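Local coordinates for protein cellulase (Bacteroides salanitronis, PDB 6WQY) that probably hydrolyses internal beta-1,4-glucosidic bonds of cellulose as a broad-specificity endoglucanase of family GH5 subfamily 4, at residues L82-E87 / T92-Y97; A49-W54 / L98-E103; Q40-N45 / N118-G123. All blocks are in the same frame, centred on the assembly; numbering follows the deposited sequence. Where two conformers were deposited one is given.

How the interactions relate
All three contacts lie on one side of a GH5 TIM barrel, around its first three strands. Interactions 1 and 3 are partly buried, and interaction 2 is at the surface. Interaction 3 is nearest the middle of the chain, with its centre about 12 Å from the chain's centre. It joins the loops after strands 34-37 and 114-118 through histidine rings, a carbonyl oxygen at a ring edge and a water. Interaction 2 is made by one salt bridge. The centre of interaction 1 lies farthest out, about 22 Å from the centre of the chain; it combines backbone bonds with a ring stack. Interactions 1 and 2 share helix 95-110. Interactions 2 and 3 meet where Gln40 NE2 donates to Glu51 OE2.

Interaction 1 (L82-E87 / T92-Y97); sequences LGHVGE and TIDETY. With MG (magnesium ion), chain D.
His84 and Tyr97 stack in an offset arrangement, with centroids 4.3 Å apart and planes at 23°. His84 CD2 lies over one face of the tyrosine ring, 3.4 Å from Tyr97 CG. In return, Tyr97 CB sits over a face of the imidazole as a CH-pi contact. Tyr97 reaches this place because its CG is anti to the backbone N (chi1 -169°), which lays the ring against the histidine. Val48 and Ala49 of strand 48-49 also touch His84. Thr92 contributes mostly through its backbone. Gly86 N donates to Thr92 O at 2.8 Å, and Asp94 N donates to His84 O at 2.9 Å. The two bonds flank a single beta bridge between Val85 and Ile93. This pairing folds the later part of the loop between strand 74-77 and helix 95-110 of the TIM barrel back on itself. Asp94 is the N-cap of that helix: its OD2 accepts from Tyr97 N at 2.9 Å, on the anti side and tilted from the carboxylate plane. Water 1 links Glu87 O to Thr92 N. Next to Asp94 in sequence, Glu95 OE1 binds a magnesium ion at 2.0 Å, and five waters complete the six ligands of the metal. One of them, water 2, donates to Ile93 O.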
loop_
_atom_site.group_PDB
_atom_site.type_symbol
_atom_site.label_atom_id
_atom_site.label_comp_id
_atom_site.label_asym_id
_atom_site.label_seq_id
_atom_site.Cartn_x
_atom_site.Cartn_y
_atom_site.Cartn_z
ATOM N N LEU A 82 0.637 4.589 -16.637
ATOM C CA LEU A 82 0.930 5.680 -17.547
ATOM C C LEU A 82 1.559 5.155 -18.828
ATOM O O LEU A 82 2.444 4.300 -18.815
ATOM C CB LEU A 82 1.889 6.663 -16.864
ATOM C CG LEU A 82 1.314 7.424 -15.668
ATOM C CD1 LEU A 82 2.433 8.190 -14.961
ATOM C CD2 LEU A 82 0.209 8.347 -16.092
ATOM N N GLY A 83 1.089 5.681 -19.951
ATOM C CA GLY A 83 1.587 5.285 -21.245
ATOM C C GLY A 83 1.063 3.969 -21.760
ATOM O O GLY A 83 1.437 3.566 -22.869
ATOM N N HIS A 84 0.189 3.297 -21.023
ATOM C CA HIS A 84 -0.373 2.013 -21.416
ATOM C C HIS A 84 -1.895 2.022 -21.439
ATOM O O HIS A 84 -2.517 0.948 -21.419
ATOM C CB HIS A 84 0.130 0.906 -20.497
ATOM C CG HIS A 84 1.572 0.608 -20.679
ATOM N ND1 HIS A 84 2.127 0.367 -21.920
ATOM C CD2 HIS A 84 2.571 0.454 -19.788
ATOM C CE1 HIS A 84 3.413 0.096 -21.781
ATOM N NE2 HIS A 84 3.708 0.141 -20.500
ATOM N N VAL A 85 -2.511 3.198 -21.480
ATOM C CA VAL A 85 -3.965 3.322 -21.496
ATOM C C VAL A 85 -4.372 4.195 -22.675
ATOM O O VAL A 85 -3.826 5.291 -22.867
ATOM C CB VAL A 85 -4.504 3.906 -20.177
ATOM C CG1 VAL A 85 -6.011 4.007 -20.230
ATOM C CG2 VAL A 85 -4.083 3.037 -19.005
ATOM N N GLY A 86 -5.315 3.711 -23.473
ATOM C CA GLY A 86 -5.779 4.421 -24.640
ATOM C C GLY A 86 -6.689 5.587 -24.287
ATOM O O GLY A 86 -6.918 5.935 -23.130
ATOM N N GLU A 87 -7.231 6.189 -25.339
ATOM C CA GLU A 87 -8.049 7.383 -25.213
ATOM C C GLU A 87 -9.486 7.031 -24.828
ATOM O O GLU A 87 -9.934 5.881 -24.922
ATOM C CB GLU A 87 -8.060 8.159 -26.536
ATOM C CG GLU A 87 -6.696 8.673 -26.967
ATOM C CD GLU A 87 -6.113 9.664 -25.980
ATOM O OE1 GLU A 87 -6.894 10.375 -25.313
ATOM O OE2 GLU A 87 -4.870 9.725 -25.866
ATOM N N THR A 92 -8.573 1.790 -23.218
ATOM C CA THR A 92 -8.145 0.401 -23.327
ATOM C C THR A 92 -6.732 0.243 -22.792
ATOM O O THR A 92 -5.816 0.987 -23.174
ATOM C CB THR A 92 -8.198 -0.044 -24.790
ATOM O OG1 THR A 92 -9.545 0.079 -25.241
ATOM C CG2 THR A 92 -7.716 -1.475 -24.938
ATOM N N ILE A 93 -6.545 -0.741 -21.924
ATOM C CA ILE A 93 -5.223 -1.022 -21.367
ATOM C C ILE A 93 -4.448 -1.925 -22.319
ATOM O O ILE A 93 -4.965 -2.946 -22.791
ATOM C CB ILE A 93 -5.328 -1.676 -19.978
ATOM C CG1 ILE A 93 -6.061 -0.764 -19.000
ATOM C CG2 ILE A 93 -3.938 -2.021 -19.449
ATOM C CD1 ILE A 93 -6.357 -1.387 -17.661
ATOM N N ASP A 94 -3.194 -1.561 -22.611
ATOM C CA ASP A 94 -2.348 -2.391 -23.468
ATOM C C ASP A 94 -2.295 -3.824 -22.941
ATOM O O ASP A 94 -1.984 -4.054 -21.770
ATOM C CB ASP A 94 -0.936 -1.807 -23.498
ATOM C CG ASP A 94 0.045 -2.718 -24.199
ATOM O OD1 ASP A 94 0.011 -2.745 -25.446
ATOM O OD2 ASP A 94 0.833 -3.410 -23.499
ATOM N N GLU A 95 -2.558 -4.798 -23.817
ATOM C CA GLU A 95 -2.774 -6.155 -23.318
ATOM C C GLU A 95 -1.489 -6.766 -22.769
ATOM O O GLU A 95 -1.525 -7.529 -21.792
ATOM C CB GLU A 95 -3.384 -7.047 -24.396
ATOM C CG GLU A 95 -4.136 -8.220 -23.802
ATOM C CD GLU A 95 -5.351 -7.769 -23.017
ATOM O OE1 GLU A 95 -6.137 -6.958 -23.548
ATOM O OE2 GLU A 95 -5.505 -8.211 -21.856
ATOM N N THR A 96 -0.349 -6.485 -23.401
ATOM C CA THR A 96 0.912 -7.037 -22.922
ATOM C C THR A 96 1.266 -6.496 -21.543
ATOM O O THR A 96 1.778 -7.238 -20.699
ATOM C CB THR A 96 2.024 -6.766 -23.921
ATOM O OG1 THR A 96 1.769 -7.545 -25.102
ATOM C CG2 THR A 96 3.385 -7.144 -23.372
ATOM N N TYR A 97 1.006 -5.214 -21.283
ATOM C CA TYR A 97 1.282 -4.700 -19.942
ATOM C C TYR A 97 0.377 -5.362 -18.911
ATOM O O TYR A 97 0.822 -5.729 -17.818
ATOM C CB TYR A 97 1.146 -3.186 -19.915
ATOM C CG TYR A 97 1.671 -2.600 -18.623
ATOM C CD1 TYR A 97 3.011 -2.735 -18.277
ATOM C CD2 TYR A 97 0.838 -1.934 -17.735
ATOM C CE1 TYR A 97 3.510 -2.216 -17.098
ATOM C CE2 TYR A 97 1.335 -1.401 -16.554
ATOM C CZ TYR A 97 2.666 -1.539 -16.242
ATOM O OH TYR A 97 3.221 -1.031 -15.087
HETATM MG MG MG D . -7.990 -6.209 -23.146
HETATM O O HOH W 1 -8.856 3.363 -25.670
HETATM O O HOH W 2 -7.228 -4.444 -22.046
HETATM O O HOH W 3 -8.833 -7.698 -24.147
HETATM O O HOH W 4 -7.894 -7.299 -21.498
HETATM O O HOH W 5 -8.029 -5.140 -24.841
HETATM O O HOH W 6 -9.819 -5.423 -22.545
#

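Interaction 2 (A49-W54 / L98-E103); sequences ADETSW and LNRVAE
Arg100 grips the carboxylate of Glu51 side-on, using NE and NH2 for one oxygen each. The carboxylate and guanidinium planes are nearly coplanar, 22° apart, although the two side chains as a whole meet at about a right angle. Arg100 NH2 donates to Glu51 OE2 at 2.9 Å. This bond is almost straight, at 173°. It lies in the guanidinium plane and uses the syn lone pair of OE2. Arg100 NE donates to Glu51 OE1, also at 2.9 Å. That bond is more bent, and OE1 lies somewhat off the guanidinium plane. The glutamate reaches across as a straight chain, with CG anti to the backbone N and the rest extended beyond CG. Arg100 instead bends at chi2 (58°), which turns its edge with NE and NH2 toward Glu51.

The contact ties the loop after strand 48-49 to helix 95-110, which follows the second strand of the TIM barrel. Glu51 stands in a type I beta turn from Asp50 to Ser53. Asp50 O accepts from both Ser53 N and Ser53 OG, which holds the turn.

Within the helix, Arg100 NH1 donates to Glu103 OE1 at 2.9 Å, making Glu51, Arg100 and Glu103 a salt-bridge network. Glu103 OE1 also lies in the guanidinium plane, and it is met nearly along its C-O axis. The positive group between two acidic ones probably keeps both glutamates ionised. Glu51 OE2 also accepts from Gln40 NE2 and Ala59 N. Arg100 NH2 also donates to Ala59 O, and Arg100 NH1 bonds with Tyr107 OH.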
loop_
_atom_site.group_PDB
_atom_site.type_symbol
_atom_site.label_atom_id
_atom_site.label_comp_id
_atom_site.label_asym_id
_atom_site.label_seq_id
_atom_site.Cartn_x
_atom_site.Cartn_y
_atom_site.Cartn_z
ATOM N N ALA A 49 5.165 3.749 -18.107
ATOM C CA ALA A 49 5.582 2.737 -17.152
ATOM C C ALA A 49 6.741 1.942 -17.726
ATOM O O ALA A 49 6.735 1.577 -18.898
ATOM C CB ALA A 49 4.397 1.816 -16.841
ATOM N N ASP A 50 7.759 1.707 -16.899
ATOM C CA ASP A 50 9.037 1.159 -17.365
ATOM C C ASP A 50 9.666 0.461 -16.146
ATOM O O ASP A 50 10.371 1.086 -15.357
ATOM C CB ASP A 50 9.903 2.265 -17.934
ATOM C CG ASP A 50 11.139 1.753 -18.632
ATOM O OD1 ASP A 50 11.566 0.626 -18.346
ATOM O OD2 ASP A 50 11.700 2.522 -19.456
ATOM N N GLU A 51 9.360 -0.823 -16.010
ATOM C CA GLU A 51 9.643 -1.589 -14.800
ATOM C C GLU A 51 11.112 -1.579 -14.403
ATOM O O GLU A 51 11.424 -1.656 -13.204
ATOM C CB GLU A 51 9.188 -3.029 -15.055
ATOM C CG GLU A 51 9.405 -3.947 -13.887
ATOM C CD GLU A 51 9.053 -5.412 -14.157
ATOM O OE1 GLU A 51 8.459 -5.746 -15.220
ATOM O OE2 GLU A 51 9.365 -6.227 -13.274
ATOM N N THR A 52 12.020 -1.533 -15.362
ATOM C CA THR A 52 13.438 -1.663 -15.065
ATOM C C THR A 52 14.158 -0.320 -15.045
ATOM O O THR A 52 15.396 -0.300 -15.034
ATOM C CB THR A 52 14.110 -2.618 -16.054
ATOM O OG1 THR A 52 13.937 -2.141 -17.387
ATOM C CG2 THR A 52 13.512 -4.008 -15.948
ATOM N N SER A 53 13.426 0.798 -15.009
ATOM C CA SER A 53 14.053 2.102 -15.146
ATOM C C SER A 53 14.409 2.777 -13.830
ATOM O O SER A 53 15.069 3.829 -13.866
ATOM C CB SER A 53 13.149 3.036 -15.961
ATOM O OG SER A 53 11.980 3.399 -15.261
ATOM N N TRP A 54 13.980 2.229 -12.691
ATOM C CA TRP A 54 14.260 2.829 -11.389
ATOM C C TRP A 54 15.082 1.875 -10.525
ATOM O O TRP A 54 14.774 1.654 -9.348
ATOM C CB TRP A 54 12.984 3.238 -10.652
ATOM C CG TRP A 54 12.250 4.419 -11.225
ATOM C CD1 TRP A 54 12.545 5.136 -12.354
ATOM C CD2 TRP A 54 11.072 5.015 -10.674
ATOM N NE1 TRP A 54 11.632 6.142 -12.520
ATOM C CE2 TRP A 54 10.703 6.081 -11.511
ATOM C CE3 TRP A 54 10.295 4.744 -9.547
ATOM C CZ2 TRP A 54 9.592 6.884 -11.252
ATOM C CZ3 TRP A 54 9.203 5.539 -9.281
ATOM C CH2 TRP A 54 8.859 6.599 -10.130
ATOM N N LEU A 98 -0.908 -5.505 -19.231
ATOM C CA LEU A 98 -1.814 -6.210 -18.334
ATOM C C LEU A 98 -1.354 -7.642 -18.106
ATOM O O LEU A 98 -1.438 -8.160 -16.983
ATOM C CB LEU A 98 -3.226 -6.132 -18.905
ATOM C CG LEU A 98 -4.381 -6.644 -18.062
ATOM C CD1 LEU A 98 -4.404 -6.009 -16.682
ATOM C CD2 LEU A 98 -5.692 -6.384 -18.784
ATOM N N ASN A 99 -0.841 -8.297 -19.153
ATOM C CA ASN A 99 -0.279 -9.625 -18.978
ATOM C C ASN A 99 0.890 -9.609 -18.000
ATOM O O ASN A 99 1.035 -10.531 -17.187
ATOM C CB ASN A 99 0.167 -10.184 -20.323
ATOM C CG ASN A 99 0.696 -11.591 -20.194
ATOM O OD1 ASN A 99 -0.072 -12.556 -20.198
ATOM N ND2 ASN A 99 2.004 -11.725 -20.074
ATOM N N ARG A 100 1.759 -8.598 -18.079
ATOM C CA ARG A 100 2.882 -8.526 -17.145
ATOM C C ARG A 100 2.386 -8.405 -15.705
ATOM O O ARG A 100 2.922 -9.046 -14.792
ATOM C CB ARG A 100 3.804 -7.359 -17.490
ATOM C CG ARG A 100 4.949 -7.158 -16.508
ATOM C CD ARG A 100 5.826 -8.398 -16.394
ATOM N NE ARG A 100 6.912 -8.217 -15.440
ATOM C CZ ARG A 100 7.555 -9.212 -14.851
ATOM N NH1 ARG A 100 7.224 -10.473 -15.090
ATOM N NH2 ARG A 100 8.519 -8.930 -13.986
ATOM N N VAL A 101 1.374 -7.568 -15.475
ATOM C CA VAL A 101 0.797 -7.482 -14.134
ATOM C C VAL A 101 0.307 -8.865 -13.702
ATOM O O VAL A 101 0.527 -9.301 -12.558
ATOM C CB VAL A 101 -0.329 -6.428 -14.103
ATOM C CG1 VAL A 101 -1.002 -6.402 -12.746
ATOM C CG2 VAL A 101 0.223 -5.049 -14.440
ATOM N N ALA A 102 -0.361 -9.580 -14.615
ATOM C CA ALA A 102 -0.829 -10.928 -14.308
ATOM C C ALA A 102 0.317 -11.893 -14.033
ATOM O O ALA A 102 0.158 -12.818 -13.216
ATOM C CB ALA A 102 -1.720 -11.441 -15.445
ATOM N N GLU A 103 1.466 -11.719 -14.687
ATOM C CA GLU A 103 2.621 -12.560 -14.377
ATOM C C GLU A 103 3.052 -12.369 -12.928
ATOM O O GLU A 103 3.325 -13.337 -12.213
ATOM C CB GLU A 103 3.789 -12.240 -15.309
ATOM C CG GLU A 103 3.591 -12.720 -16.724
ATOM C CD GLU A 103 4.724 -12.363 -17.664
ATOM O OE1 GLU A 103 5.678 -11.656 -17.269
ATOM O OE2 GLU A 103 4.653 -12.791 -18.846
#

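Interaction 3 (Q40-N45 / N118-G123); sequences QLDAHN and NIHHDG
Asp42 and His120 bring the two backbones nearest, with their CA atoms 6.2 Å apart. Residues Gln40 to Ala43 form a type I beta turn, 44-45 is a short hairpin strand, and a 3-10 segment begins at His121. With no direct hydrogen bond across, Asp42 O lies at the edge of the His121 ring, 3.3 Å from His121 CD2. Asp42 CB rests 3.5 Å from His120 CD2. Asp42 OD1 accepts from Gln40 N at 2.7 Å, from above the carboxylate plane. Water 7 bridges the segments: it donates to Asp42 OD2 and is hydrogen-bonded to His121 NE2 in the plane of that ring. His44 brings NE2 to within 3.6 Å of His121 CB, and the two imidazole planes lie at 60°. His120 CD2 stands over the centre of the His121 ring. Asn118 ND2 donates to His120 ND1 in the histidine plane, which helps set the rotation of His120. Both segments follow the C-terminal ends of TIM-barrel strands, the first and third, where this fold carries its active site. Thr80, after strand 74-77, bonds Asp42 O and His121 N, while Leu41 packs on helix 95-110 and Ile119 on helix 139-159.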
loop_
_atom_site.group_PDB
_atom_site.type_symbol
_atom_site.label_atom_id
_atom_site.label_comp_id
_atom_site.label_asym_id
_atom_site.label_seq_id
_atom_site.Cartn_x
_atom_site.Cartn_y
_atom_site.Cartn_z
ATOM N N GLN A 40 9.213 -0.754 -9.134
ATOM C CA GLN A 40 9.085 -1.921 -10.006
ATOM C C GLN A 40 7.994 -1.605 -11.029
ATOM O O GLN A 40 8.212 -0.758 -11.904
ATOM C CB GLN A 40 8.869 -3.172 -9.162
ATOM C CG GLN A 40 9.191 -4.465 -9.890
ATOM C CD GLN A 40 10.676 -4.751 -9.961
ATOM O OE1 GLN A 40 11.415 -4.550 -9.004
ATOM N NE2 GLN A 40 11.120 -5.259 -11.099
ATOM N N LEU A 41 6.807 -2.221 -10.939
ATOM C CA LEU A 41 5.747 -1.866 -11.888
ATOM C C LEU A 41 5.225 -0.453 -11.666
ATOM O O LEU A 41 4.506 0.075 -12.531
ATOM C CB LEU A 41 4.617 -2.887 -11.881
ATOM C CG LEU A 41 5.009 -4.288 -12.327
ATOM C CD1 LEU A 41 3.841 -5.255 -12.227
ATOM C CD2 LEU A 41 5.554 -4.299 -13.740
ATOM N N ASP A 42 5.575 0.163 -10.536
ATOM C CA ASP A 42 5.299 1.570 -10.297
ATOM C C ASP A 42 6.243 2.507 -11.048
ATOM O O ASP A 42 5.905 3.691 -11.232
ATOM C CB ASP A 42 5.319 1.910 -8.792
ATOM C CG ASP A 42 6.486 1.285 -8.020
ATOM O OD1 ASP A 42 6.772 0.077 -8.197
ATOM O OD2 ASP A 42 7.107 2.026 -7.205
ATOM N N ALA A 43 7.408 2.023 -11.461
ATOM C CA ALA A 43 8.405 2.881 -12.084
ATOM C C ALA A 43 7.926 3.339 -13.456
ATOM O O ALA A 43 7.269 2.594 -14.195
ATOM C CB ALA A 43 9.728 2.136 -12.226
ATOM N N HIS A 44 8.279 4.569 -13.804
ATOM C CA HIS A 44 7.903 5.126 -15.093
ATOM C C HIS A 44 8.976 6.124 -15.504
ATOM O O HIS A 44 9.588 6.781 -14.658
ATOM C CB HIS A 44 6.518 5.776 -15.061
ATOM C CG HIS A 44 6.380 6.859 -14.043
ATOM N ND1 HIS A 44 6.422 8.200 -14.378
ATOM C CD2 HIS A 44 6.196 6.807 -12.706
ATOM C CE1 HIS A 44 6.271 8.921 -13.281
ATOM N NE2 HIS A 44 6.132 8.102 -12.252
ATOM N N ASN A 45 9.176 6.249 -16.811
ATOM C CA ASN A 45 10.214 7.105 -17.351
ATOM C C ASN A 45 9.756 7.542 -18.725
ATOM O O ASN A 45 9.213 6.743 -19.492
ATOM C CB ASN A 45 11.544 6.348 -17.443
ATOM C CG ASN A 45 12.730 7.274 -17.671
ATOM O OD1 ASN A 45 12.705 8.446 -17.292
ATOM N ND2 ASN A 45 13.780 6.745 -18.288
ATOM N N ASN A 118 -2.838 -2.148 -7.657
ATOM C CA ASN A 118 -3.469 -0.835 -7.550
ATOM C C ASN A 118 -3.278 -0.037 -8.845
ATOM O O ASN A 118 -2.823 -0.547 -9.873
ATOM C CB ASN A 118 -2.954 -0.073 -6.312
ATOM C CG ASN A 118 -1.555 0.490 -6.504
ATOM O OD1 ASN A 118 -0.929 0.279 -7.549
ATOM N ND2 ASN A 118 -1.064 1.194 -5.502
ATOM N N ILE A 119 -3.703 1.225 -8.784
ATOM C CA ILE A 119 -3.286 2.294 -9.692
ATOM C C ILE A 119 -2.365 3.204 -8.886
ATOM O O ILE A 119 -2.786 3.760 -7.863
ATOM C CB ILE A 119 -4.497 3.059 -10.248
ATOM C CG1 ILE A 119 -5.349 2.159 -11.141
ATOM C CG2 ILE A 119 -4.034 4.312 -10.979
ATOM C CD1 ILE A 119 -6.619 2.820 -11.661
ATOM N N HIS A 120 -1.107 3.350 -9.326
ATOM C CA HIS A 120 -0.087 3.949 -8.467
ATOM C C HIS A 120 0.264 5.346 -8.954
ATOM O O HIS A 120 -0.464 6.307 -8.635
ATOM C CB HIS A 120 1.099 2.991 -8.282
ATOM C CG HIS A 120 1.896 3.247 -7.053
ATOM N ND1 HIS A 120 1.504 2.789 -5.808
ATOM C CD2 HIS A 120 3.077 3.890 -6.890
ATOM C CE1 HIS A 120 2.445 3.130 -4.940
ATOM N NE2 HIS A 120 3.403 3.806 -5.562
ATOM N N HIS A 121 1.374 5.544 -9.686
ATOM C CA HIS A 121 1.822 6.917 -9.981
ATOM C C HIS A 121 0.979 7.635 -11.028
ATOM O O HIS A 121 1.203 8.827 -11.253
ATOM C CB HIS A 121 3.304 6.962 -10.301
ATOM C CG HIS A 121 4.171 6.727 -9.112
ATOM N ND1 HIS A 121 3.907 7.282 -7.877
ATOM C CD2 HIS A 121 5.306 5.992 -8.975
ATOM C CE1 HIS A 121 4.856 6.900 -7.037
ATOM N NE2 HIS A 121 5.721 6.120 -7.675
ATOM N N ASP A 122 -0.022 6.982 -11.611
ATOM C CA ASP A 122 -1.028 7.735 -12.355
ATOM C C ASP A 122 -1.586 8.877 -11.525
ATOM O O ASP A 122 -1.989 9.903 -12.073
ATOM C CB ASP A 122 -2.191 6.824 -12.747
ATOM C CG ASP A 122 -1.769 5.665 -13.623
ATOM O OD1 ASP A 122 -0.948 4.845 -13.143
ATOM O OD2 ASP A 122 -2.278 5.558 -14.773
ATOM N N GLY A 123 -1.650 8.703 -10.207
ATOM C CA GLY A 123 -2.136 9.716 -9.309
ATOM C C GLY A 123 -1.074 10.589 -8.692
ATOM O O GLY A 123 -1.407 11.384 -7.800
HETATM O O HOH W 7 7.621 4.487 -6.317
#